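Local coordinates for glyoxalase family protein (Bacillus cereus, PDB 1ZSW), which is a zinc-binding member of the vicinal oxygen chelate (glyoxalase) superfamily whose reaction is not established, though it is probably a metal-dependent enzyme, at residues Y259-V264 with K281-R286; V161-T166 with A248-N253. One frame throughout, in Å; residues are numbered along the deposited sequence.

Interaction 1. Residues Y259-V264 with K281-R286; sequences YWEEQV and KSLYFR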
ATOM      1  N   TYR A 259      14.300  10.727 -12.002  1.00 21.82           N
ATOM      2  CA  TYR A 259      13.457  11.734 -12.609  1.00 21.41           C
ATOM      3  C   TYR A 259      12.459  12.294 -11.602  1.00 20.50           C
ATOM      4  O   TYR A 259      12.336  13.505 -11.445  1.00 20.59           O
ATOM      5  CB  TYR A 259      12.733  11.174 -13.833  1.00 22.20           C
ATOM      6  CG  TYR A 259      11.592  12.060 -14.285  1.00 23.33           C
ATOM      7  CD1 TYR A 259      10.284  11.801 -13.864  1.00 24.02           C
ATOM      8  CD2 TYR A 259      11.814  13.165 -15.107  1.00 24.39           C
ATOM      9  CE1 TYR A 259       9.212  12.601 -14.230  1.00 24.11           C
ATOM     10  CE2 TYR A 259      10.730  13.998 -15.496  1.00 25.09           C
ATOM     11  CZ  TYR A 259       9.427  13.697 -15.071  1.00 24.80           C
ATOM     12  OH  TYR A 259       8.349  14.499 -15.428  1.00 25.44           O
ATOM     13  N   TRP A 260      11.797  11.399 -10.866  1.00 19.40           N
ATOM     14  CA  TRP A 260      10.806  11.836  -9.887  1.00 19.16           C
ATOM     15  C   TRP A 260      11.425  12.561  -8.710  1.00 18.12           C
ATOM     16  O   TRP A 260      10.833  13.487  -8.206  1.00 19.91           O
ATOM     17  CB  TRP A 260       9.927  10.661  -9.426  1.00 19.76           C
ATOM     18  CG  TRP A 260       8.990  10.184 -10.514  1.00 20.55           C
ATOM     19  CD1 TRP A 260       9.001   8.977 -11.127  1.00 20.12           C
ATOM     20  CD2 TRP A 260       7.951  10.954 -11.145  1.00 19.65           C
ATOM     21  NE1 TRP A 260       8.011   8.923 -12.101  1.00 22.05           N
ATOM     22  CE2 TRP A 260       7.359  10.127 -12.135  1.00 21.53           C
ATOM     23  CE3 TRP A 260       7.500  12.264 -11.005  1.00 20.17           C
ATOM     24  CZ2 TRP A 260       6.300  10.567 -12.953  1.00 22.89           C
ATOM     25  CZ3 TRP A 260       6.424  12.707 -11.810  1.00 21.73           C
ATOM     26  CH2 TRP A 260       5.864  11.849 -12.792  1.00 20.86           C
ATOM     27  N   GLU A 261      12.624  12.150  -8.305  1.00 19.65           N
ATOM     28  CA  GLU A 261      13.319  12.884  -7.261  1.00 19.99           C
ATOM     29  C   GLU A 261      13.515  14.325  -7.661  1.00 22.02           C
ATOM     30  O   GLU A 261      13.242  15.224  -6.893  1.00 20.61           O
ATOM     31  CB  GLU A 261      14.655  12.281  -6.894  1.00 22.24           C
ATOM     32  CG  GLU A 261      15.248  13.097  -5.760  1.00 24.51           C
ATOM     33  CD  GLU A 261      16.401  12.425  -5.087  1.00 30.46           C
ATOM     34  OE1 GLU A 261      17.203  11.766  -5.780  1.00 32.09           O
ATOM     35  OE2 GLU A 261      16.472  12.558  -3.849  1.00 34.13           O
ATOM     36  N   GLU A 262      13.958  14.535  -8.901  1.00 21.04           N
ATOM     37  CA  GLU A 262      14.074  15.891  -9.428  1.00 23.61           C
ATOM     38  C   GLU A 262      12.751  16.667  -9.449  1.00 21.17           C
ATOM     39  O   GLU A 262      12.689  17.821  -9.028  1.00 21.37           O
ATOM     40  CB  GLU A 262      14.670  15.830 -10.822  1.00 23.93           C
ATOM     41  CG  GLU A 262      14.868  17.173 -11.451  1.00 33.01           C
ATOM     42  CD  GLU A 262      16.065  17.944 -10.906  1.00 43.98           C
ATOM     43  OE1 GLU A 262      16.754  17.445  -9.966  1.00 42.81           O
ATOM     44  OE2 GLU A 262      16.309  19.064 -11.446  1.00 42.37           O
ATOM     45  N   GLN A 263      11.673  16.047  -9.921  1.00 21.41           N
ATOM     46  CA  GLN A 263      10.374  16.720  -9.902  1.00 21.93           C
ATOM     47  C   GLN A 263       9.881  17.148  -8.527  1.00 22.59           C
ATOM     48  O   GLN A 263       9.336  18.246  -8.348  1.00 24.18           O
ATOM     49  CB  GLN A 263       9.312  15.839 -10.595  1.00 22.98           C
ATOM     50  CG  GLN A 263       9.684  15.473 -12.026  1.00 24.81           C
ATOM     51  CD  GLN A 263       9.916  16.712 -12.894  1.00 32.10           C
ATOM     52  OE1 GLN A 263      10.982  16.884 -13.490  1.00 35.67           O
ATOM     53  NE2 GLN A 263       8.920  17.570 -12.963  1.00 32.67           N
ATOM     54  N   VAL A 264      10.077  16.269  -7.551  1.00 21.69           N
ATOM     55  CA  VAL A 264       9.687  16.520  -6.176  1.00 24.01           C
ATOM     56  C   VAL A 264      10.459  17.701  -5.595  1.00 24.15           C
ATOM     57  O   VAL A 264       9.872  18.587  -4.989  1.00 25.19           O
ATOM     58  CB  VAL A 264       9.885  15.238  -5.360  1.00 23.83           C
ATOM     59  CG1 VAL A 264       9.864  15.494  -3.875  1.00 30.13           C
ATOM     60  CG2 VAL A 264       8.806  14.224  -5.828  1.00 26.95           C
ATOM     61  N   LYS A 281      14.627   0.182  -4.777  1.00 20.65           N
ATOM     62  CA  LYS A 281      15.135   1.475  -4.336  1.00 20.68           C
ATOM     63  C   LYS A 281      13.956   2.456  -4.236  1.00 19.79           C
ATOM     64  O   LYS A 281      12.964   2.331  -4.979  1.00 19.19           O
ATOM     65  CB  LYS A 281      16.208   2.027  -5.273  1.00 23.23           C
ATOM     66  CG  LYS A 281      17.425   1.098  -5.488  1.00 24.79           C
ATOM     67  CD  LYS A 281      18.546   2.003  -6.054  1.00 26.83           C
ATOM     68  CE  LYS A 281      19.823   1.237  -6.451  1.00 29.22           C
ATOM     69  NZ  LYS A 281      19.544   0.206  -7.456  1.00 31.02           N
ATOM     70  N   SER A 282      14.050   3.388  -3.316  1.00 19.96           N
ATOM     71  CA  SER A 282      12.944   4.321  -3.128  1.00 18.46           C
ATOM     72  C   SER A 282      13.378   5.658  -2.577  1.00 19.03           C
ATOM     73  O   SER A 282      14.527   5.803  -2.081  1.00 21.04           O
ATOM     74  CB  SER A 282      11.929   3.672  -2.239  1.00 22.23           C
ATOM     75  OG  SER A 282      12.361   3.655  -0.900  1.00 22.79           O
ATOM     76  N   LEU A 283      12.454   6.613  -2.603  1.00 17.67           N
ATOM     77  CA  LEU A 283      12.640   7.848  -1.901  1.00 17.55           C
ATOM     78  C   LEU A 283      11.324   8.212  -1.248  1.00 19.61           C
ATOM     79  O   LEU A 283      10.263   7.729  -1.685  1.00 18.96           O
ATOM     80  CB  LEU A 283      13.109   8.949  -2.848  1.00 22.04           C
ATOM     81  CG  LEU A 283      12.079   9.469  -3.843  1.00 21.39           C
ATOM     82  CD1 LEU A 283      11.215  10.595  -3.336  1.00 24.42           C
ATOM     83  CD2 LEU A 283      12.868   9.949  -5.084  1.00 25.63           C
ATOM     84  N   TYR A 284      11.407   8.959  -0.167  1.00 17.77           N
ATOM     85  CA  TYR A 284      10.207   9.396   0.552  1.00 16.59           C
ATOM     86  C   TYR A 284      10.086  10.915   0.528  1.00 18.33           C
ATOM     87  O   TYR A 284      11.069  11.655   0.558  1.00 19.90           O
ATOM     88  CB  TYR A 284      10.291   8.966   2.028  1.00 18.08           C
ATOM     89  CG  TYR A 284      10.461   7.471   2.245  1.00 18.51           C
ATOM     90  CD1 TYR A 284       9.387   6.651   2.647  1.00 24.06           C
ATOM     91  CD2 TYR A 284      11.716   6.872   2.027  1.00 22.75           C
ATOM     92  CE1 TYR A 284       9.621   5.267   2.850  1.00 26.14           C
ATOM     93  CE2 TYR A 284      11.938   5.533   2.196  1.00 30.23           C
ATOM     94  CZ  TYR A 284      10.899   4.733   2.602  1.00 28.58           C
ATOM     95  OH  TYR A 284      11.241   3.396   2.741  1.00 30.09           O
ATOM     96  N   PHE A 285       8.851  11.411   0.535  1.00 17.43           N
ATOM     97  CA  PHE A 285       8.628  12.851   0.696  1.00 17.82           C
ATOM     98  C   PHE A 285       7.262  13.033   1.305  1.00 18.93           C
ATOM     99  O   PHE A 285       6.370  12.165   1.117  1.00 17.85           O
ATOM    100  CB  PHE A 285       8.743  13.625  -0.649  1.00 19.25           C
ATOM    101  CG  PHE A 285       7.586  13.378  -1.608  1.00 18.63           C
ATOM    102  CD1 PHE A 285       6.512  14.268  -1.671  1.00 21.86           C
ATOM    103  CD2 PHE A 285       7.565  12.242  -2.396  1.00 18.86           C
ATOM    104  CE1 PHE A 285       5.442  14.010  -2.558  1.00 21.75           C
ATOM    105  CE2 PHE A 285       6.514  11.998  -3.287  1.00 23.91           C
ATOM    106  CZ  PHE A 285       5.458  12.886  -3.340  1.00 21.51           C
ATOM    107  N   ARG A 286       7.092  14.125   2.043  1.00 17.47           N
ATOM    108  CA  ARG A 286       5.770  14.483   2.588  1.00 19.07           C
ATOM    109  C   ARG A 286       5.205  15.623   1.778  1.00 23.77           C
ATOM    110  O   ARG A 286       5.941  16.575   1.401  1.00 24.08           O
ATOM    111  CB  ARG A 286       5.900  14.921   4.038  1.00 21.30           C
ATOM    112  CG  ARG A 286       5.978  13.821   4.964  1.00 26.05           C
ATOM    113  CD  ARG A 286       5.697  14.234   6.406  1.00 28.52           C
ATOM    114  NE  ARG A 286       6.155  13.143   7.245  1.00 26.92           N
ATOM    115  CZ  ARG A 286       5.420  12.123   7.679  1.00 33.10           C
ATOM    116  NH1 ARG A 286       4.120  12.030   7.401  1.00 29.65           N
ATOM    117  NH2 ARG A 286       6.002  11.177   8.416  1.00 33.54           N
TER
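Helix-on-sheet packing of the vicinal oxygen chelate fold brings V264 and E261, one turn apart on helix 254-266, against F285 and L283 of strand 280-286. The sheet beneath is the one that carries the zinc ligands H33, H246 and E294. V264 lies across one side of the F285 ring. Its CG1, anti to the backbone N (chi1 165°), rests by the CB-CG end, 3.8 Å from F285 CG, while V264 CG2 stands over the ring face, 4.2 Å from the centroid and 16° off the normal, a CH-pi contact displaced toward the rim. On the strand, L283 CD2 presses on the root of the glutamate, 3.5 Å from E261 CB and 3.7 Å from E261 CA. The aliphatic part of E261 serves as an apolar surface, its extended chain carrying the carboxylate to S271 OG, which hydrogen-bonds OE2. No hydrogen bond crosses between 259-264 and 281-286; farther along, K281 NZ forms a salt bridge with D254 at the start of the helix. Strand 280-286 is tied to its neighbour 292-300 by backbone bonds from L283 to I295 and F285 to F293, and S282 OG on its other face bonds OE2 of the zinc ligand E294. This is the beta-alpha-beta-beta-beta module of the vicinal oxygen chelate fold, whose helix after the first strand covers the sheet's outer face.

Interaction 2. Residues V161-T166 with A248-N253; sequences VEHWET and AIRVKN
R250 reaches from strand 244-251, in the zinc-bearing sheet of this glyoxalase fold, to H163 and V161 in the loop between strands 150-155 and 180-188. H163 CE1 lies over one face of the guanidinium, 3.5 Å from R250 NH2 and offset toward the rim, while R250 NH2 lies at the edge of the imidazole, near its plane. The planes, 65° apart, make this an edge-to-face approach of van der Waals kind, without a hydrogen bond. Beside it V161 CG1 comes within 3.8 Å of R250 NH1. The arginine gets there through a bend at chi3 (57°), while R250 NE forms a salt bridge with D298 of strand 292-300, fixing the near end of the guanidinium. Any positive charge on H163 would probably be disfavoured so close to the arginine, though its salt bridge with D298 may soften this. On the loop side a type I turn from V161 to W164, closed by W164 N to V161 O at 3.1 Å, brings V161 and H163 together. Farther out, P80 O receives hydrogen bonds from both H163 NE2 and W164 NE1, tethering the turn. Within the turn, V161 CG1 sits over the centre of the H163 ring, 3.4 Å above its plane.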
ATOM      1  N   VAL A 161      -3.346  -6.321 -12.310  1.00 30.23           N
ATOM      2  CA  VAL A 161      -1.997  -6.029 -12.800  1.00 29.21           C
ATOM      3  C   VAL A 161      -1.467  -7.344 -13.358  1.00 31.79           C
ATOM      4  O   VAL A 161      -1.608  -8.378 -12.707  1.00 30.92           O
ATOM      5  CB  VAL A 161      -1.112  -5.528 -11.642  1.00 29.18           C
ATOM      6  CG1 VAL A 161       0.381  -5.495 -12.017  1.00 25.92           C
ATOM      7  CG2 VAL A 161      -1.576  -4.158 -11.220  1.00 27.43           C
ATOM      8  N   GLU A 162      -0.884  -7.318 -14.554  1.00 31.78           N
ATOM      9  CA  GLU A 162      -0.470  -8.571 -15.197  1.00 35.48           C
ATOM     10  C   GLU A 162       0.375  -9.481 -14.299  1.00 34.10           C
ATOM     11  O   GLU A 162       0.183 -10.702 -14.292  1.00 36.13           O
ATOM     12  CB  GLU A 162       0.205  -8.341 -16.559  1.00 37.71           C
ATOM     13  CG  GLU A 162       0.817  -9.632 -17.160  1.00 44.09           C
ATOM     14  CD  GLU A 162       0.709  -9.723 -18.673  1.00 55.22           C
ATOM     15  OE1 GLU A 162       1.646 -10.272 -19.294  1.00 60.09           O
ATOM     16  OE2 GLU A 162      -0.309  -9.263 -19.244  1.00 58.89           O
ATOM     17  N   HIS A 163       1.291  -8.907 -13.533  1.00 32.17           N
ATOM     18  CA  HIS A 163       2.202  -9.743 -12.744  1.00 31.39           C
ATOM     19  C   HIS A 163       1.625 -10.366 -11.463  1.00 30.31           C
ATOM     20  O   HIS A 163       2.254 -11.229 -10.878  1.00 32.00           O
ATOM     21  CB  HIS A 163       3.538  -9.050 -12.456  1.00 31.80           C
ATOM     22  CG  HIS A 163       3.438  -7.837 -11.588  1.00 32.56           C
ATOM     23  ND1 HIS A 163       3.912  -6.604 -11.976  1.00 31.86           N
ATOM     24  CD2 HIS A 163       2.950  -7.670 -10.334  1.00 32.40           C
ATOM     25  CE1 HIS A 163       3.703  -5.722 -11.013  1.00 32.79           C
ATOM     26  NE2 HIS A 163       3.125  -6.344 -10.003  1.00 26.20           N
ATOM     27  N   TRP A 164       0.432  -9.947 -11.047  1.00 28.52           N
ATOM     28  CA  TRP A 164      -0.197 -10.544  -9.866  1.00 27.70           C
ATOM     29  C   TRP A 164      -0.487 -12.050 -10.022  1.00 28.22           C
ATOM     30  O   TRP A 164      -0.870 -12.496 -11.103  1.00 29.40           O
ATOM     31  CB  TRP A 164      -1.497  -9.807  -9.552  1.00 26.18           C
ATOM     32  CG  TRP A 164      -1.315  -8.374  -9.091  1.00 25.93           C
ATOM     33  CD1 TRP A 164      -0.137  -7.720  -8.814  1.00 26.68           C
ATOM     34  CD2 TRP A 164      -2.369  -7.444  -8.797  1.00 23.78           C
ATOM     35  NE1 TRP A 164      -0.400  -6.438  -8.405  1.00 22.52           N
ATOM     36  CE2 TRP A 164      -1.764  -6.248  -8.375  1.00 23.55           C
ATOM     37  CE3 TRP A 164      -3.771  -7.506  -8.872  1.00 25.28           C
ATOM     38  CZ2 TRP A 164      -2.510  -5.118  -8.007  1.00 23.72           C
ATOM     39  CZ3 TRP A 164      -4.521  -6.375  -8.526  1.00 26.08           C
ATOM     40  CH2 TRP A 164      -3.884  -5.199  -8.089  1.00 24.05           C
ATOM     41  N   GLU A 165      -0.291 -12.817  -8.947  1.00 27.99           N
ATOM     42  CA  GLU A 165      -0.593 -14.253  -8.948  1.00 30.07           C
ATOM     43  C   GLU A 165      -1.248 -14.713  -7.670  1.00 29.01           C
ATOM     44  O   GLU A 165      -0.744 -14.457  -6.576  1.00 26.62           O
ATOM     45  CB  GLU A 165       0.689 -15.060  -9.119  1.00 31.29           C
ATOM     46  CG  GLU A 165       1.266 -14.989 -10.493  1.00 36.97           C
ATOM     47  CD  GLU A 165       2.638 -15.635 -10.549  1.00 45.30           C
ATOM     48  OE1 GLU A 165       3.607 -15.059  -9.990  1.00 44.72           O
ATOM     49  OE2 GLU A 165       2.722 -16.732 -11.136  1.00 47.38           O
ATOM     50  N   THR A 166      -2.345 -15.447  -7.795  1.00 30.38           N
ATOM     51  CA  THR A 166      -2.991 -15.986  -6.606  1.00 31.00           C
ATOM     52  C   THR A 166      -2.103 -17.057  -5.948  1.00 29.85           C
ATOM     53  O   THR A 166      -1.227 -17.670  -6.572  1.00 31.57           O
ATOM     54  CB  THR A 166      -4.409 -16.557  -6.914  1.00 33.24           C
ATOM     55  OG1 THR A 166      -4.305 -17.550  -7.935  1.00 34.83           O
ATOM     56  CG2 THR A 166      -5.374 -15.444  -7.405  1.00 35.25           C
ATOM     57  N   ALA A 248       3.289   3.818  -0.979  1.00 13.86           N
ATOM     58  CA  ALA A 248       4.324   3.796  -2.038  1.00 13.35           C
ATOM     59  C   ALA A 248       3.694   3.594  -3.389  1.00 15.01           C
ATOM     60  O   ALA A 248       2.776   2.777  -3.516  1.00 15.95           O
ATOM     61  CB  ALA A 248       5.352   2.688  -1.789  1.00 14.35           C
ATOM     62  N   ILE A 249       4.204   4.337  -4.376  1.00 16.06           N
ATOM     63  CA  ILE A 249       3.757   4.216  -5.775  1.00 16.50           C
ATOM     64  C   ILE A 249       4.888   3.673  -6.628  1.00 17.20           C
ATOM     65  O   ILE A 249       6.035   3.842  -6.278  1.00 16.01           O
ATOM     66  CB  ILE A 249       3.220   5.547  -6.345  1.00 15.99           C
ATOM     67  CG1 ILE A 249       4.320   6.610  -6.433  1.00 16.78           C
ATOM     68  CG2 ILE A 249       2.048   6.058  -5.433  1.00 17.05           C
ATOM     69  CD1 ILE A 249       3.875   8.057  -6.913  1.00 19.68           C
ATOM     70  N   ARG A 250       4.524   3.055  -7.754  1.00 16.34           N
ATOM     71  CA  ARG A 250       5.464   2.302  -8.580  1.00 15.48           C
ATOM     72  C   ARG A 250       6.150   3.138  -9.623  1.00 17.10           C
ATOM     73  O   ARG A 250       5.491   3.899 -10.351  1.00 19.26           O
ATOM     74  CB  ARG A 250       4.733   1.179  -9.355  1.00 16.92           C
ATOM     75  CG  ARG A 250       4.130   0.128  -8.427  1.00 16.40           C
ATOM     76  CD  ARG A 250       3.171  -0.764  -9.206  1.00 19.80           C
ATOM     77  NE  ARG A 250       3.846  -1.398 -10.359  1.00 21.53           N
ATOM     78  CZ  ARG A 250       3.221  -2.008 -11.364  1.00 27.26           C
ATOM     79  NH1 ARG A 250       1.887  -2.112 -11.390  1.00 20.35           N
ATOM     80  NH2 ARG A 250       3.944  -2.507 -12.348  1.00 25.83           N
ATOM     81  N   VAL A 251       7.467   2.924  -9.748  1.00 17.13           N
ATOM     82  CA  VAL A 251       8.172   3.377 -10.967  1.00 16.97           C
ATOM     83  C   VAL A 251       8.944   2.202 -11.570  1.00 17.98           C
ATOM     84  O   VAL A 251       9.197   1.229 -10.904  1.00 19.34           O
ATOM     85  CB  VAL A 251       9.047   4.608 -10.706  1.00 16.59           C
ATOM     86  CG1 VAL A 251       8.184   5.715 -10.082  1.00 17.40           C
ATOM     87  CG2 VAL A 251      10.245   4.226  -9.836  1.00 19.10           C
ATOM     88  N   LYS A 252       9.262   2.287 -12.862  0.80 18.84           N
ATOM     89  CA  LYS A 252       9.823   1.155 -13.589  0.80 20.40           C
ATOM     90  C   LYS A 252      11.242   0.801 -13.194  0.80 19.59           C
ATOM     91  O   LYS A 252      11.591  -0.366 -13.145  0.80 22.65           O
ATOM     92  CB  LYS A 252       9.759   1.431 -15.095  0.80 21.92           C
ATOM     93  CG  LYS A 252      10.117   0.239 -15.931  0.80 23.97           C
ATOM     94  CD  LYS A 252      10.140   0.683 -17.373  0.80 29.21           C
ATOM     95  CE  LYS A 252      10.095  -0.510 -18.286  0.80 37.45           C
ATOM     96  NZ  LYS A 252      10.081  -0.005 -19.676  0.80 39.64           N
ATOM     97  N   ASN A 253      12.062   1.803 -12.956  1.00 20.81           N
ATOM     98  CA  ASN A 253      13.505   1.592 -12.775  1.00 23.03           C
ATOM     99  C   ASN A 253      14.157   2.779 -12.098  1.00 22.38           C
ATOM    100  O   ASN A 253      13.511   3.780 -11.733  1.00 21.64           O
ATOM    101  CB  ASN A 253      14.170   1.356 -14.153  1.00 22.83           C
ATOM    102  CG  ASN A 253      13.827   2.437 -15.129  1.00 23.07           C
ATOM    103  OD1 ASN A 253      13.770   3.623 -14.777  1.00 24.01           O
ATOM    104  ND2 ASN A 253      13.549   2.049 -16.378  1.00 28.26           N
TER

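The two contacts show how one sheet can be engaged differently on its two sides. Both are buried and reach the same sheet, and strand 244-251 of interaction 2 runs into helix 254-266 of interaction 1; they meet where W260 CD1 packs 3.5 Å from V251 CG1. Interaction 1 is local and wholly apolar across its interface, joining a helix to a strand 17 residues away. Interaction 2 spans 82 residues, links an irregular loop to the sheet, and buries less surface (98 against 199 Å²), with a charged group at its centre whose salt-bridge partner lies beyond the contact. The side chains of L283 and R250 lie about 10 and 11 Å from the zinc ion.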